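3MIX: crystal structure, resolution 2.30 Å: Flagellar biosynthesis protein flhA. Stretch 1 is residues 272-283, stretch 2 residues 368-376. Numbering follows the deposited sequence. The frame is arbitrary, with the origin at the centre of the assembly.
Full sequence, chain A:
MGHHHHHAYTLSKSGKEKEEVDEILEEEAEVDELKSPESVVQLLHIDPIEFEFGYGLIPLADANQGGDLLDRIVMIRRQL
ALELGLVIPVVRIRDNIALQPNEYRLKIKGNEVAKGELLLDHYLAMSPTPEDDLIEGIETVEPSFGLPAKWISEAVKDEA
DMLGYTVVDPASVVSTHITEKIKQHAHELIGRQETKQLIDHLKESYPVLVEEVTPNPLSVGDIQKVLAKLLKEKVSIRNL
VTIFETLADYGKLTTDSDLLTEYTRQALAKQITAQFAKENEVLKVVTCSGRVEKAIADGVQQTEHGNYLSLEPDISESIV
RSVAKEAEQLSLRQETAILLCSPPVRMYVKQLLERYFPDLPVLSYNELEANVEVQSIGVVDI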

# COMPACT_ATOMS: atom_id res chain seq x y z
N ILE A 272 -9.83 -11.21 -4.22
CA ILE A 272 -8.42 -11.50 -4.39
C ILE A 272 -8.17 -12.39 -5.63
O ILE A 272 -7.21 -12.16 -6.38
CB ILE A 272 -7.79 -12.04 -3.08
CG1 ILE A 272 -7.70 -10.91 -2.04
CG2 ILE A 272 -6.40 -12.60 -3.35
CD1 ILE A 272 -7.35 -11.37 -0.61
N THR A 273 -9.04 -13.37 -5.88
CA THR A 273 -8.89 -14.17 -7.09
C THR A 273 -9.05 -13.30 -8.35
O THR A 273 -8.25 -13.40 -9.27
CB THR A 273 -9.77 -15.48 -7.14
OG1 THR A 273 -11.02 -15.28 -7.84
CG2 THR A 273 -9.99 -16.05 -5.79
N ALA A 274 -10.05 -12.41 -8.37
CA ALA A 274 -10.19 -11.49 -9.52
C ALA A 274 -8.96 -10.62 -9.72
O ALA A 274 -8.63 -10.26 -10.85
CB ALA A 274 -11.44 -10.61 -9.38
N GLN A 275 -8.27 -10.28 -8.63
CA GLN A 275 -7.11 -9.40 -8.72
C GLN A 275 -5.91 -10.08 -9.41
O GLN A 275 -5.10 -9.41 -10.06
CB GLN A 275 -6.74 -8.89 -7.33
CG GLN A 275 -5.45 -8.14 -7.24
CD GLN A 275 -5.17 -7.59 -5.84
OE1 GLN A 275 -5.69 -8.09 -4.82
NE2 GLN A 275 -4.33 -6.55 -5.78
N PHE A 276 -5.81 -11.39 -9.28
CA PHE A 276 -4.65 -12.12 -9.75
C PHE A 276 -4.91 -13.11 -10.89
O PHE A 276 -4.05 -13.32 -11.73
CB PHE A 276 -3.98 -12.84 -8.58
CG PHE A 276 -3.33 -11.92 -7.60
CD1 PHE A 276 -2.16 -11.24 -7.93
CD2 PHE A 276 -3.90 -11.72 -6.34
CE1 PHE A 276 -1.56 -10.36 -7.01
CE2 PHE A 276 -3.29 -10.86 -5.41
CZ PHE A 276 -2.12 -10.19 -5.75
N ALA A 277 -6.10 -13.72 -10.91
CA ALA A 277 -6.44 -14.76 -11.86
C ALA A 277 -7.19 -14.19 -13.06
O ALA A 277 -7.97 -13.25 -12.92
CB ALA A 277 -7.27 -15.84 -11.19
N LYS A 278 -6.93 -14.78 -14.23
CA LYS A 278 -7.63 -14.42 -15.46
C LYS A 278 -8.75 -15.41 -15.71
O LYS A 278 -8.69 -16.57 -15.26
CB LYS A 278 -6.66 -14.42 -16.65
CG LYS A 278 -5.69 -13.26 -16.70
CD LYS A 278 -6.27 -12.07 -17.46
CE LYS A 278 -5.17 -11.13 -17.92
NZ LYS A 278 -4.35 -11.72 -19.02
N GLU A 279 -9.77 -14.98 -16.44
CA GLU A 279 -10.94 -15.81 -16.71
C GLU A 279 -10.60 -17.08 -17.51
O GLU A 279 -9.95 -17.00 -18.55
CB GLU A 279 -12.03 -14.99 -17.42
CG GLU A 279 -13.42 -15.65 -17.43
CD GLU A 279 -14.03 -15.80 -16.04
OE1 GLU A 279 -13.51 -15.20 -15.07
OE2 GLU A 279 -15.04 -16.53 -15.91
N ASN A 280 -11.02 -18.23 -16.98
CA ASN A 280 -10.85 -19.54 -17.61
C ASN A 280 -9.41 -19.91 -17.99
O ASN A 280 -9.17 -20.88 -18.72
CB ASN A 280 -11.79 -19.70 -18.82
CG ASN A 280 -13.26 -19.58 -18.43
OD1 ASN A 280 -13.93 -18.61 -18.79
ND2 ASN A 280 -13.77 -20.56 -17.69
N GLU A 281 -8.46 -19.12 -17.49
CA GLU A 281 -7.04 -19.34 -17.74
C GLU A 281 -6.36 -19.86 -16.48
O GLU A 281 -6.68 -19.42 -15.37
CB GLU A 281 -6.38 -18.04 -18.22
CG GLU A 281 -4.86 -18.07 -18.24
CD GLU A 281 -4.26 -16.80 -18.80
OE1 GLU A 281 -4.64 -16.40 -19.92
OE2 GLU A 281 -3.39 -16.20 -18.12
N VAL A 282 -5.44 -20.80 -16.66
CA VAL A 282 -4.65 -21.34 -15.56
C VAL A 282 -3.67 -20.28 -15.04
O VAL A 282 -2.95 -19.64 -15.82
CB VAL A 282 -3.91 -22.66 -15.94
CG1 VAL A 282 -3.17 -22.54 -17.28
CG2 VAL A 282 -2.97 -23.12 -14.81
N LEU A 283 -3.67 -20.11 -13.73
CA LEU A 283 -2.82 -19.15 -13.05
C LEU A 283 -1.45 -19.76 -12.72
O LEU A 283 -1.37 -20.82 -12.10
CB LEU A 283 -3.52 -18.66 -11.78
CG LEU A 283 -2.84 -17.61 -10.91
CD1 LEU A 283 -2.65 -16.30 -11.66
CD2 LEU A 283 -3.68 -17.41 -9.66
N LEU A 368 -7.99 -18.18 -2.87
CA LEU A 368 -8.39 -18.51 -4.23
C LEU A 368 -9.70 -19.29 -4.21
O LEU A 368 -9.85 -20.25 -3.47
CB LEU A 368 -7.32 -19.32 -4.95
CG LEU A 368 -5.98 -18.61 -5.18
CD1 LEU A 368 -5.00 -19.56 -5.84
CD2 LEU A 368 -6.13 -17.32 -6.00
N GLU A 369 -10.66 -18.83 -5.01
CA GLU A 369 -11.94 -19.50 -5.16
C GLU A 369 -11.76 -20.94 -5.65
O GLU A 369 -10.83 -21.23 -6.39
CB GLU A 369 -12.83 -18.74 -6.15
CG GLU A 369 -13.59 -17.59 -5.52
CD GLU A 369 -14.32 -16.76 -6.56
OE1 GLU A 369 -13.68 -16.29 -7.52
OE2 GLU A 369 -15.55 -16.58 -6.41
N ALA A 370 -12.66 -21.82 -5.21
CA ALA A 370 -12.59 -23.25 -5.54
C ALA A 370 -12.46 -23.54 -7.05
O ALA A 370 -11.80 -24.51 -7.44
CB ALA A 370 -13.79 -23.99 -4.97
N ASN A 371 -13.07 -22.69 -7.87
CA ASN A 371 -13.13 -22.88 -9.32
C ASN A 371 -11.85 -22.50 -10.08
O ASN A 371 -11.82 -22.57 -11.31
CB ASN A 371 -14.34 -22.14 -9.92
CG ASN A 371 -14.10 -20.63 -10.05
OD1 ASN A 371 -13.64 -19.97 -9.12
ND2 ASN A 371 -14.41 -20.09 -11.23
N VAL A 372 -10.81 -22.11 -9.35
CA VAL A 372 -9.59 -21.57 -9.97
C VAL A 372 -8.56 -22.67 -10.30
O VAL A 372 -8.22 -23.48 -9.45
CB VAL A 372 -8.95 -20.46 -9.08
CG1 VAL A 372 -7.64 -19.97 -9.66
CG2 VAL A 372 -9.91 -19.31 -8.92
N GLU A 373 -8.10 -22.67 -11.56
CA GLU A 373 -7.10 -23.63 -12.02
C GLU A 373 -5.69 -23.14 -11.69
O GLU A 373 -5.18 -22.21 -12.32
CB GLU A 373 -7.23 -23.90 -13.54
CG GLU A 373 -8.57 -24.48 -13.98
CD GLU A 373 -8.53 -25.13 -15.38
OE1 GLU A 373 -7.90 -24.56 -16.30
OE2 GLU A 373 -9.15 -26.20 -15.55
N VAL A 374 -5.06 -23.78 -10.71
CA VAL A 374 -3.72 -23.39 -10.26
C VAL A 374 -2.68 -24.47 -10.50
O VAL A 374 -2.92 -25.65 -10.21
CB VAL A 374 -3.73 -22.99 -8.77
CG1 VAL A 374 -2.31 -22.92 -8.22
CG2 VAL A 374 -4.45 -21.67 -8.59
N GLN A 375 -1.52 -24.05 -11.01
CA GLN A 375 -0.43 -24.96 -11.33
C GLN A 375 0.94 -24.41 -10.94
O GLN A 375 1.27 -23.26 -11.25
CB GLN A 375 -0.46 -25.32 -12.82
CG GLN A 375 0.54 -26.41 -13.23
CD GLN A 375 0.45 -26.79 -14.70
OE1 GLN A 375 0.31 -27.96 -15.04
NE2 GLN A 375 0.55 -25.79 -15.58
N SER A 376 1.74 -25.24 -10.27
CA SER A 376 3.10 -24.90 -9.87
C SER A 376 4.07 -24.94 -11.05
O SER A 376 3.96 -25.78 -11.94
CB SER A 376 3.59 -25.84 -8.77
OG SER A 376 2.69 -25.89 -7.68

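Segments far apart in sequence often meet through two kinds of contact at once: side chains that pack or hydrogen-bond where one segment is helical, and backbone pairing where it becomes extended. The contact between residues 272-283 and 368-376 of FlhA is a compact example, burying 503 Å² summed over both sides.

The first stretch opens with the last turn of a helix that begins earlier in the chain, and its main point of attachment is T273. This residue points its CA-to-CB bond toward the second stretch and is covered by it more than any other residue in the contact. OG1 donates a hydrogen bond to OE1 of E369 at 2.9 Å, and the methyl CG2 lies against the backbone at L368 and E369, 3.3 Å from CA of L368 and 3.0 Å from N of E369. CB of T273 also sits 4.2 Å from CG2 of V372. The CA-to-CB bond of E369 runs sideways, but the end of its side chain comes nearer and reaches the hydroxyl. E369 also starts a type I turn that closes with a hydrogen bond from V372 N to E369 O at 3.1 Å, so the residue that accepts from T273 and the valine that packs against it are held at the two ends of one turn.

A274 and Q275 make no contact here. At A277 the chain leaves helical phi/psi, even though its N still donates to T273 O at 2.7 Å. Its methyl points toward the second stretch and packs modestly, with CB 4.4 Å from CG1 of V372. V372 thus meets both T273 and A277, residues one helical turn apart.

Beyond this point the chain swings out. K278 to E281 form a type II turn, with N280 in the left-handed region at phi/psi 55/12, and the side chains of this excursion make no close contact with the second stretch. The return begins at V282, whose CA approaches O of E373 at 3.4 Å in a CA-H...O contact. The valine side chain, directed sideways, lies along its neighbours: CB is 4.3 Å from CB of E373, and CG2 is 3.9 Å from CB of Q375. The glutamate and glutamine therefore contribute aliphatic carbon to this part of the contact.

L283 completes the transition to backbone pairing. Its N donates to O of E373 at 2.9 Å with an angle of 162°, and its O accepts a weak hydrogen bond from N of Q375 at 3.4 Å. One residue thus bonds to the two neighbours of V374, the signature of a parallel bridge, and the CA atoms of L283 and V374 stand 5.2 Å apart. Both side chains lie on the same face of the sheet, where CD2 of L283 is 4.5 Å from CG2 of V374 and 4.4 Å from CD2 of L368. The leucine thereby links the strand pairing to L368, a residue that T273 contacts at the helical end.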